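Local coordinates for DNA mismatch repair protein PMS1 (Saccharomyces cerevisiae, PDB 3H4L) that binds ATP through its N-terminal GHKL-type ATPase domain and takes part in DNA mismatch repair in yeast, at residues T116-D128 / I133-T145. Numbering follows the deposited sequence.
Sequences TTSPPKADKLEYD and ITSKTTTSRNKGT. With ANP (phosphoaminophosphonic acid-adenylate ester), chain E.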
ATOM      1  N   THR B 116       8.408  16.981 -20.277  1.00 43.36           N
ATOM      2  CA  THR B 116       7.924  17.565 -21.516  1.00 44.66           C
ATOM      3  C   THR B 116       7.093  18.832 -21.341  1.00 45.92           C
ATOM      4  O   THR B 116       6.162  18.885 -20.526  1.00 44.44           O
ATOM      5  CB  THR B 116       7.071  16.582 -22.314  1.00 45.28           C
ATOM      6  OG1 THR B 116       6.693  17.200 -23.548  1.00 43.84           O
ATOM      7  CG2 THR B 116       5.801  16.216 -21.543  1.00 43.28           C
ATOM      8  N   THR B 117       7.440  19.844 -22.131  1.00 47.14           N
ATOM      9  CA  THR B 117       6.734  21.118 -22.134  1.00 49.48           C
ATOM     10  C   THR B 117       6.010  21.189 -23.467  1.00 50.83           C
ATOM     11  O   THR B 117       5.556  22.254 -23.894  1.00 53.06           O
ATOM     12  CB  THR B 117       7.704  22.289 -22.068  1.00 48.89           C
ATOM     13  OG1 THR B 117       8.686  22.143 -23.104  1.00 50.73           O
ATOM     14  CG2 THR B 117       8.384  22.334 -20.710  1.00 49.40           C
ATOM     15  N   SER B 118       5.920  20.036 -24.122  1.00 50.37           N
ATOM     16  CA  SER B 118       5.280  19.933 -25.425  1.00 49.34           C
ATOM     17  C   SER B 118       4.937  18.471 -25.696  1.00 47.02           C
ATOM     18  O   SER B 118       5.566  17.820 -26.536  1.00 45.82           O
ATOM     19  CB  SER B 118       6.234  20.454 -26.502  1.00 50.94           C
ATOM     20  OG  SER B 118       5.652  20.390 -27.796  1.00 54.91           O
ATOM     21  N   PRO B 119       3.919  17.941 -24.997  1.00 44.47           N
ATOM     22  CA  PRO B 119       3.507  16.547 -25.169  1.00 44.24           C
ATOM     23  C   PRO B 119       3.102  16.261 -26.614  1.00 46.22           C
ATOM     24  O   PRO B 119       2.631  17.157 -27.318  1.00 48.27           O
ATOM     25  CB  PRO B 119       2.344  16.422 -24.194  1.00 43.58           C
ATOM     26  CG  PRO B 119       1.730  17.776 -24.248  1.00 41.90           C
ATOM     27  CD  PRO B 119       2.924  18.687 -24.208  1.00 43.35           C
ATOM     28  N   PRO B 120       3.293  15.013 -27.080  1.00 45.90           N
ATOM     29  CA  PRO B 120       3.859  13.877 -26.346  1.00 45.39           C
ATOM     30  C   PRO B 120       5.369  13.708 -26.539  1.00 43.96           C
ATOM     31  O   PRO B 120       5.937  12.699 -26.116  1.00 42.96           O
ATOM     32  CB  PRO B 120       3.085  12.703 -26.916  1.00 45.85           C
ATOM     33  CG  PRO B 120       3.058  13.059 -28.363  1.00 45.69           C
ATOM     34  CD  PRO B 120       2.696  14.548 -28.346  1.00 46.11           C
ATOM     35  N   LYS B 121       6.012  14.672 -27.195  1.00 42.70           N
ATOM     36  CA  LYS B 121       7.455  14.589 -27.394  1.00 42.95           C
ATOM     37  C   LYS B 121       8.058  14.793 -26.020  1.00 42.31           C
ATOM     38  O   LYS B 121       7.723  15.754 -25.334  1.00 42.33           O
ATOM     39  CB  LYS B 121       7.966  15.680 -28.345  1.00 43.12           C
ATOM     40  CG  LYS B 121       9.493  15.771 -28.397  1.00 42.59           C
ATOM     41  CD  LYS B 121       9.980  16.595 -29.578  1.00 44.44           C
ATOM     42  CE  LYS B 121      11.506  16.591 -29.685  1.00 45.23           C
ATOM     43  NZ  LYS B 121      12.169  17.438 -28.647  1.00 47.12           N
ATOM     44  N   ALA B 122       8.937  13.890 -25.611  1.00 41.79           N
ATOM     45  CA  ALA B 122       9.536  14.005 -24.295  1.00 43.46           C
ATOM     46  C   ALA B 122      10.977  13.541 -24.268  1.00 43.22           C
ATOM     47  O   ALA B 122      11.475  12.950 -25.231  1.00 43.06           O
ATOM     48  CB  ALA B 122       8.716  13.211 -23.279  1.00 42.88           C
ATOM     49  N   ASP B 123      11.637  13.815 -23.149  1.00 42.25           N
ATOM     50  CA  ASP B 123      13.024  13.426 -22.961  1.00 41.51           C
ATOM     51  C   ASP B 123      13.220  12.692 -21.640  1.00 40.40           C
ATOM     52  O   ASP B 123      12.464  12.881 -20.683  1.00 40.90           O
ATOM     53  CB  ASP B 123      13.924  14.666 -22.985  1.00 42.24           C
ATOM     54  CG  ASP B 123      13.904  15.374 -24.320  1.00 42.44           C
ATOM     55  OD1 ASP B 123      14.439  14.811 -25.310  1.00 42.88           O
ATOM     56  OD2 ASP B 123      13.344  16.489 -24.371  1.00 41.39           O
ATOM     57  N   LYS B 124      14.234  11.838 -21.608  1.00 39.27           N
ATOM     58  CA  LYS B 124      14.579  11.094 -20.414  1.00 36.99           C
ATOM     59  C   LYS B 124      15.994  11.520 -20.140  1.00 36.70           C
ATOM     60  O   LYS B 124      16.862  11.390 -20.999  1.00 37.82           O
ATOM     61  CB  LYS B 124      14.522   9.596 -20.667  1.00 38.63           C
ATOM     62  CG  LYS B 124      14.953   8.761 -19.480  1.00 40.50           C
ATOM     63  CD  LYS B 124      14.251   7.423 -19.500  1.00 44.00           C
ATOM     64  CE  LYS B 124      15.112   6.365 -18.868  1.00 45.76           C
ATOM     65  NZ  LYS B 124      16.393   6.306 -19.623  1.00 47.47           N
ATOM     66  N   LEU B 125      16.222  12.054 -18.948  1.00 36.36           N
ATOM     67  CA  LEU B 125      17.541  12.535 -18.569  1.00 36.99           C
ATOM     68  C   LEU B 125      18.145  11.756 -17.407  1.00 36.08           C
ATOM     69  O   LEU B 125      17.461  11.435 -16.439  1.00 36.17           O
ATOM     70  CB  LEU B 125      17.446  14.013 -18.198  1.00 35.56           C
ATOM     71  CG  LEU B 125      16.844  14.915 -19.275  1.00 35.33           C
ATOM     72  CD1 LEU B 125      16.319  16.188 -18.641  1.00 33.48           C
ATOM     73  CD2 LEU B 125      17.892  15.224 -20.330  1.00 35.21           C
ATOM     74  N   GLU B 126      19.424  11.436 -17.525  1.00 35.96           N
ATOM     75  CA  GLU B 126      20.144  10.732 -16.472  1.00 36.42           C
ATOM     76  C   GLU B 126      21.217  11.713 -16.010  1.00 36.60           C
ATOM     77  O   GLU B 126      22.041  12.156 -16.817  1.00 38.18           O
ATOM     78  CB  GLU B 126      20.822   9.477 -17.019  1.00 37.16           C
ATOM     79  CG  GLU B 126      19.881   8.447 -17.611  1.00 41.53           C
ATOM     80  CD  GLU B 126      19.149   7.630 -16.557  1.00 46.05           C
ATOM     81  OE1 GLU B 126      18.271   6.820 -16.934  1.00 45.79           O
ATOM     82  OE2 GLU B 126      19.452   7.789 -15.354  1.00 48.06           O
ATOM     83  N   TYR B 127      21.205  12.078 -14.734  1.00 34.01           N
ATOM     84  CA  TYR B 127      22.219  12.993 -14.220  1.00 31.82           C
ATOM     85  C   TYR B 127      23.184  12.243 -13.323  1.00 32.97           C
ATOM     86  O   TYR B 127      22.763  11.416 -12.509  1.00 33.63           O
ATOM     87  CB  TYR B 127      21.597  14.103 -13.384  1.00 30.00           C
ATOM     88  CG  TYR B 127      20.657  15.008 -14.120  1.00 27.34           C
ATOM     89  CD1 TYR B 127      19.291  14.749 -14.150  1.00 25.11           C
ATOM     90  CD2 TYR B 127      21.128  16.160 -14.732  1.00 24.97           C
ATOM     91  CE1 TYR B 127      18.414  15.630 -14.764  1.00 25.22           C
ATOM     92  CE2 TYR B 127      20.269  17.040 -15.344  1.00 26.43           C
ATOM     93  CZ  TYR B 127      18.914  16.779 -15.358  1.00 26.85           C
ATOM     94  OH  TYR B 127      18.071  17.682 -15.967  1.00 29.34           O
ATOM     95  N   ASP B 128      24.475  12.532 -13.449  1.00 33.26           N
ATOM     96  CA  ASP B 128      25.429  11.866 -12.595  1.00 33.12           C
ATOM     97  C   ASP B 128      25.456  12.566 -11.235  1.00 33.81           C
ATOM     98  O   ASP B 128      24.695  13.503 -10.978  1.00 32.34           O
ATOM     99  CB  ASP B 128      26.821  11.843 -13.228  1.00 34.61           C
ATOM    100  CG  ASP B 128      27.386  13.224 -13.457  1.00 37.18           C
ATOM    101  OD1 ASP B 128      26.902  14.180 -12.817  1.00 37.69           O
ATOM    102  OD2 ASP B 128      28.331  13.348 -14.267  1.00 37.41           O
ATOM    103  N   ILE B 133      24.637  15.652 -17.385  1.00 36.04           N
ATOM    104  CA  ILE B 133      23.766  14.722 -18.083  1.00 37.01           C
ATOM    105  C   ILE B 133      24.548  13.610 -18.759  1.00 39.36           C
ATOM    106  O   ILE B 133      25.134  13.827 -19.816  1.00 41.32           O
ATOM    107  CB  ILE B 133      22.953  15.460 -19.150  1.00 34.52           C
ATOM    108  CG1 ILE B 133      22.074  16.509 -18.473  1.00 35.68           C
ATOM    109  CG2 ILE B 133      22.128  14.478 -19.951  1.00 32.75           C
ATOM    110  CD1 ILE B 133      21.187  17.273 -19.410  1.00 35.23           C
ATOM    111  N   THR B 134      24.553  12.421 -18.162  1.00 39.75           N
ATOM    112  CA  THR B 134      25.278  11.293 -18.741  1.00 41.58           C
ATOM    113  C   THR B 134      24.574  10.702 -19.959  1.00 42.79           C
ATOM    114  O   THR B 134      25.195   9.984 -20.747  1.00 43.01           O
ATOM    115  CB  THR B 134      25.499  10.163 -17.718  1.00 42.20           C
ATOM    116  OG1 THR B 134      24.294   9.946 -16.979  1.00 45.94           O
ATOM    117  CG2 THR B 134      26.634  10.510 -16.769  1.00 42.76           C
ATOM    118  N   SER B 135      23.286  10.999 -20.119  1.00 42.45           N
ATOM    119  CA  SER B 135      22.540  10.490 -21.265  1.00 42.31           C
ATOM    120  C   SER B 135      21.145  11.086 -21.397  1.00 44.54           C
ATOM    121  O   SER B 135      20.370  11.135 -20.432  1.00 44.34           O
ATOM    122  CB  SER B 135      22.413   8.974 -21.197  1.00 40.86           C
ATOM    123  OG  SER B 135      21.247   8.601 -20.491  1.00 39.96           O
ATOM    124  N   LYS B 136      20.838  11.514 -22.619  1.00 45.58           N
ATOM    125  CA  LYS B 136      19.556  12.117 -22.973  1.00 45.86           C
ATOM    126  C   LYS B 136      18.904  11.182 -23.994  1.00 45.30           C
ATOM    127  O   LYS B 136      19.441  10.977 -25.083  1.00 45.46           O
ATOM    128  CB  LYS B 136      19.823  13.491 -23.577  1.00 46.58           C
ATOM    129  CG  LYS B 136      18.620  14.269 -24.051  1.00 50.05           C
ATOM    130  CD  LYS B 136      19.119  15.604 -24.584  1.00 54.14           C
ATOM    131  CE  LYS B 136      18.017  16.451 -25.186  1.00 57.25           C
ATOM    132  NZ  LYS B 136      18.564  17.768 -25.652  1.00 59.42           N
ATOM    133  N   THR B 137      17.753  10.619 -23.633  1.00 44.45           N
ATOM    134  CA  THR B 137      17.032   9.667 -24.487  1.00 42.63           C
ATOM    135  C   THR B 137      15.660  10.171 -24.942  1.00 42.44           C
ATOM    136  O   THR B 137      14.888  10.700 -24.138  1.00 42.11           O
ATOM    137  CB  THR B 137      16.819   8.334 -23.733  1.00 42.38           C
ATOM    138  OG1 THR B 137      18.085   7.812 -23.309  1.00 43.90           O
ATOM    139  CG2 THR B 137      16.125   7.314 -24.619  1.00 43.06           C
ATOM    140  N   THR B 138      15.346   9.984 -26.223  1.00 40.97           N
ATOM    141  CA  THR B 138      14.062  10.419 -26.768  1.00 40.89           C
ATOM    142  C   THR B 138      12.952   9.479 -26.319  1.00 40.92           C
ATOM    143  O   THR B 138      13.103   8.261 -26.389  1.00 43.13           O
ATOM    144  CB  THR B 138      14.073  10.439 -28.305  1.00 41.66           C
ATOM    145  OG1 THR B 138      15.140  11.277 -28.776  1.00 42.35           O
ATOM    146  CG2 THR B 138      12.735  10.971 -28.830  1.00 41.03           C
ATOM    147  N   THR B 139      11.833  10.042 -25.870  1.00 40.33           N
ATOM    148  CA  THR B 139      10.706   9.241 -25.397  1.00 41.25           C
ATOM    149  C   THR B 139       9.439  10.061 -25.526  1.00 41.57           C
ATOM    150  O   THR B 139       9.458  11.171 -26.050  1.00 41.65           O
ATOM    151  CB  THR B 139      10.856   8.886 -23.905  1.00 42.27           C
ATOM    152  OG1 THR B 139      12.209   8.502 -23.645  1.00 46.76           O
ATOM    153  CG2 THR B 139       9.937   7.732 -23.524  1.00 42.00           C
ATOM    154  N   SER B 140       8.339   9.519 -25.028  1.00 41.80           N
ATOM    155  CA  SER B 140       7.076  10.231 -25.074  1.00 44.56           C
ATOM    156  C   SER B 140       6.413  10.146 -23.719  1.00 44.74           C
ATOM    157  O   SER B 140       6.705   9.249 -22.930  1.00 45.07           O
ATOM    158  CB  SER B 140       6.129   9.602 -26.097  1.00 46.31           C
ATOM    159  OG  SER B 140       5.582   8.390 -25.593  1.00 45.24           O
ATOM    160  N   ARG B 141       5.520  11.088 -23.460  1.00 45.45           N
ATOM    161  CA  ARG B 141       4.746  11.113 -22.226  1.00 47.04           C
ATOM    162  C   ARG B 141       3.836  12.322 -22.230  1.00 46.92           C
ATOM    163  O   ARG B 141       4.149  13.332 -22.858  1.00 46.20           O
ATOM    164  CB  ARG B 141       5.643  11.123 -20.980  1.00 47.94           C
ATOM    165  CG  ARG B 141       6.448  12.378 -20.713  1.00 47.70           C
ATOM    166  CD  ARG B 141       6.644  12.522 -19.196  1.00 47.53           C
ATOM    167  NE  ARG B 141       5.503  13.192 -18.567  1.00 48.30           N
ATOM    168  CZ  ARG B 141       5.103  13.017 -17.308  1.00 44.57           C
ATOM    169  NH1 ARG B 141       5.739  12.177 -16.509  1.00 39.97           N
ATOM    170  NH2 ARG B 141       4.066  13.699 -16.844  1.00 42.49           N
ATOM    171  N   ASN B 142       2.693  12.206 -21.556  1.00 47.21           N
ATOM    172  CA  ASN B 142       1.752  13.313 -21.494  1.00 47.73           C
ATOM    173  C   ASN B 142       2.427  14.474 -20.772  1.00 48.71           C
ATOM    174  O   ASN B 142       3.529  14.321 -20.220  1.00 47.43           O
ATOM    175  CB  ASN B 142       0.480  12.898 -20.750  1.00 48.87           C
ATOM    176  CG  ASN B 142      -0.148  11.637 -21.320  1.00 51.35           C
ATOM    177  OD1 ASN B 142      -0.140  11.420 -22.534  1.00 51.51           O
ATOM    178  ND2 ASN B 142      -0.707  10.802 -20.445  1.00 52.06           N
ATOM    179  N   LYS B 143       1.774  15.632 -20.774  1.00 49.32           N
ATOM    180  CA  LYS B 143       2.326  16.817 -20.124  1.00 49.84           C
ATOM    181  C   LYS B 143       2.736  16.487 -18.692  1.00 48.95           C
ATOM    182  O   LYS B 143       2.061  15.726 -18.005  1.00 49.70           O
ATOM    183  CB  LYS B 143       1.292  17.945 -20.111  1.00 51.77           C
ATOM    184  CG  LYS B 143       1.859  19.310 -19.723  1.00 53.61           C
ATOM    185  CD  LYS B 143       0.751  20.334 -19.484  1.00 53.28           C
ATOM    186  CE  LYS B 143      -0.150  19.909 -18.322  1.00 54.07           C
ATOM    187  NZ  LYS B 143      -1.186  20.923 -17.962  1.00 53.99           N
ATOM    188  N   GLY B 144       3.850  17.051 -18.243  1.00 46.95           N
ATOM    189  CA  GLY B 144       4.275  16.781 -16.883  1.00 44.77           C
ATOM    190  C   GLY B 144       5.707  16.316 -16.735  1.00 42.49           C
ATOM    191  O   GLY B 144       6.505  16.359 -17.680  1.00 42.64           O
ATOM    192  N   THR B 145       6.033  15.856 -15.536  1.00 38.93           N
ATOM    193  CA  THR B 145       7.379  15.404 -15.254  1.00 34.36           C
ATOM    194  C   THR B 145       7.364  14.203 -14.325  1.00 33.78           C
ATOM    195  O   THR B 145       6.456  14.050 -13.498  1.00 33.00           O
ATOM    196  CB  THR B 145       8.179  16.540 -14.600  1.00 34.42           C
ATOM    197  OG1 THR B 145       8.156  17.684 -15.462  1.00 33.30           O
ATOM    198  CG2 THR B 145       9.618  16.123 -14.346  1.00 31.52           C
TER
HETATM  199  PG  ANP E 397      12.930  25.013  -3.595  1.00 36.50           P
HETATM  200  O1G ANP E 397      12.930  23.543  -3.682  1.00 36.31           O
HETATM  201  O2G ANP E 397      11.599  25.572  -3.587  1.00 33.22           O
HETATM  202  O3G ANP E 397      13.722  25.583  -2.450  1.00 35.75           O
HETATM  203  PB  ANP E 397      13.499  24.887  -6.396  1.00 32.76           P
HETATM  204  O1B ANP E 397      13.875  25.912  -7.410  1.00 35.12           O
HETATM  205  O2B ANP E 397      12.228  24.216  -6.603  1.00 32.15           O
HETATM  206  N3B ANP E 397      13.649  25.543  -4.943  1.00 33.35           N
HETATM  207  PA  ANP E 397      14.682  22.241  -6.672  1.00 31.29           P
HETATM  208  O1A ANP E 397      13.628  21.673  -5.856  1.00 29.78           O
HETATM  209  O2A ANP E 397      16.057  21.660  -6.634  1.00 28.90           O
HETATM  210  O3A ANP E 397      14.677  23.821  -6.441  1.00 30.59           O
HETATM  211  O5' ANP E 397      14.371  22.014  -8.219  1.00 30.90           O
HETATM  212  C5' ANP E 397      14.581  23.106  -9.031  1.00 28.89           C
HETATM  213  C4' ANP E 397      14.339  23.245 -10.483  1.00 29.58           C
HETATM  214  O4' ANP E 397      14.056  21.967 -11.081  1.00 29.10           O
HETATM  215  C3' ANP E 397      13.066  24.015 -10.392  1.00 29.97           C
HETATM  216  O3' ANP E 397      13.346  25.408 -10.208  1.00 27.21           O
HETATM  217  C2' ANP E 397      12.352  23.604 -11.645  1.00 30.57           C
HETATM  218  O2' ANP E 397      12.734  24.514 -12.659  1.00 33.56           O
HETATM  219  C1' ANP E 397      12.850  22.131 -11.810  1.00 28.11           C
HETATM  220  N9  ANP E 397      11.965  21.024 -11.339  1.00 27.86           N
HETATM  221  C8  ANP E 397      12.112  20.100 -10.317  1.00 28.36           C
HETATM  222  N7  ANP E 397      11.146  19.245 -10.158  1.00 30.25           N
HETATM  223  C5  ANP E 397      10.260  19.611 -11.153  1.00 28.66           C
HETATM  224  C6  ANP E 397       8.969  19.124 -11.588  1.00 27.34           C
HETATM  225  N6  ANP E 397       8.381  18.092 -10.996  1.00 27.18           N
HETATM  226  N1  ANP E 397       8.305  19.727 -12.658  1.00 29.51           N
HETATM  227  C2  ANP E 397       8.877  20.800 -13.305  1.00 28.41           C
HETATM  228  N3  ANP E 397      10.088  21.334 -12.976  1.00 28.98           N
HETATM  229  C4  ANP E 397      10.728  20.713 -11.892  1.00 29.53           C
HETATM  230  O   HOH W   1      18.774   8.494 -20.716  1.00 34.24           O
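Ala122 and Thr139, and next Lys124 and Thr137, are antiparallel hydrogen-bonded pairs, each exchanging two backbone N-H...O bonds, in the hairpin of strands 121-127 and 133-140 at the edge of the ATPase-domain sheet; beyond them Arg141 folds back against Thr116. Arg141 can be followed outward. From CB, CG swings between the backbone N and the carbonyl carbon (chi1 69°), which brings it against Ala122 CB at 3.5 Å and Thr116 CG2 at 4.0 Å. The chain then bends so that NE donates to Asn142 O at 2.8 Å. NH2 reaches Lys143 O in the guanidinium plane at 3.1 Å and also bonds Asp61 O, while Gly144 C and Thr145 N lie above one guanidinium face, offset toward its rim. Thr116 divides its branches: CG2 packs on the 141-143 backbone, whereas OG1, opposite the backbone N (chi1 -177°), donates to Lys121 O and accepts from Ser118 N in an ST turn. A valine in place of Thr116 would probably leave Lys121 O and Ser118 N without this shared partner and free the 117-120 loop to shift. At the other end, Ile133 CG1 lies beside the Tyr127 ring, 3.7 Å from CE2, and its CD1 meets Leu125 CD2; Tyr71 adjoins this apolar patch, its backbone O bonded to Tyr127 OH and its own OH to Asp123 OD2. There the register slips by one residue in a beta bulge, and Thr134 N binds Glu126 O at 2.9 Å. The chemistry thus runs from apolar packing at Tyr127, through backbone bonds, to a guanidinium, just past the hairpin, gripped by backbone carbonyls; that grip probably steadies the turn into Thr145, whose side chain borders the ANP adenine.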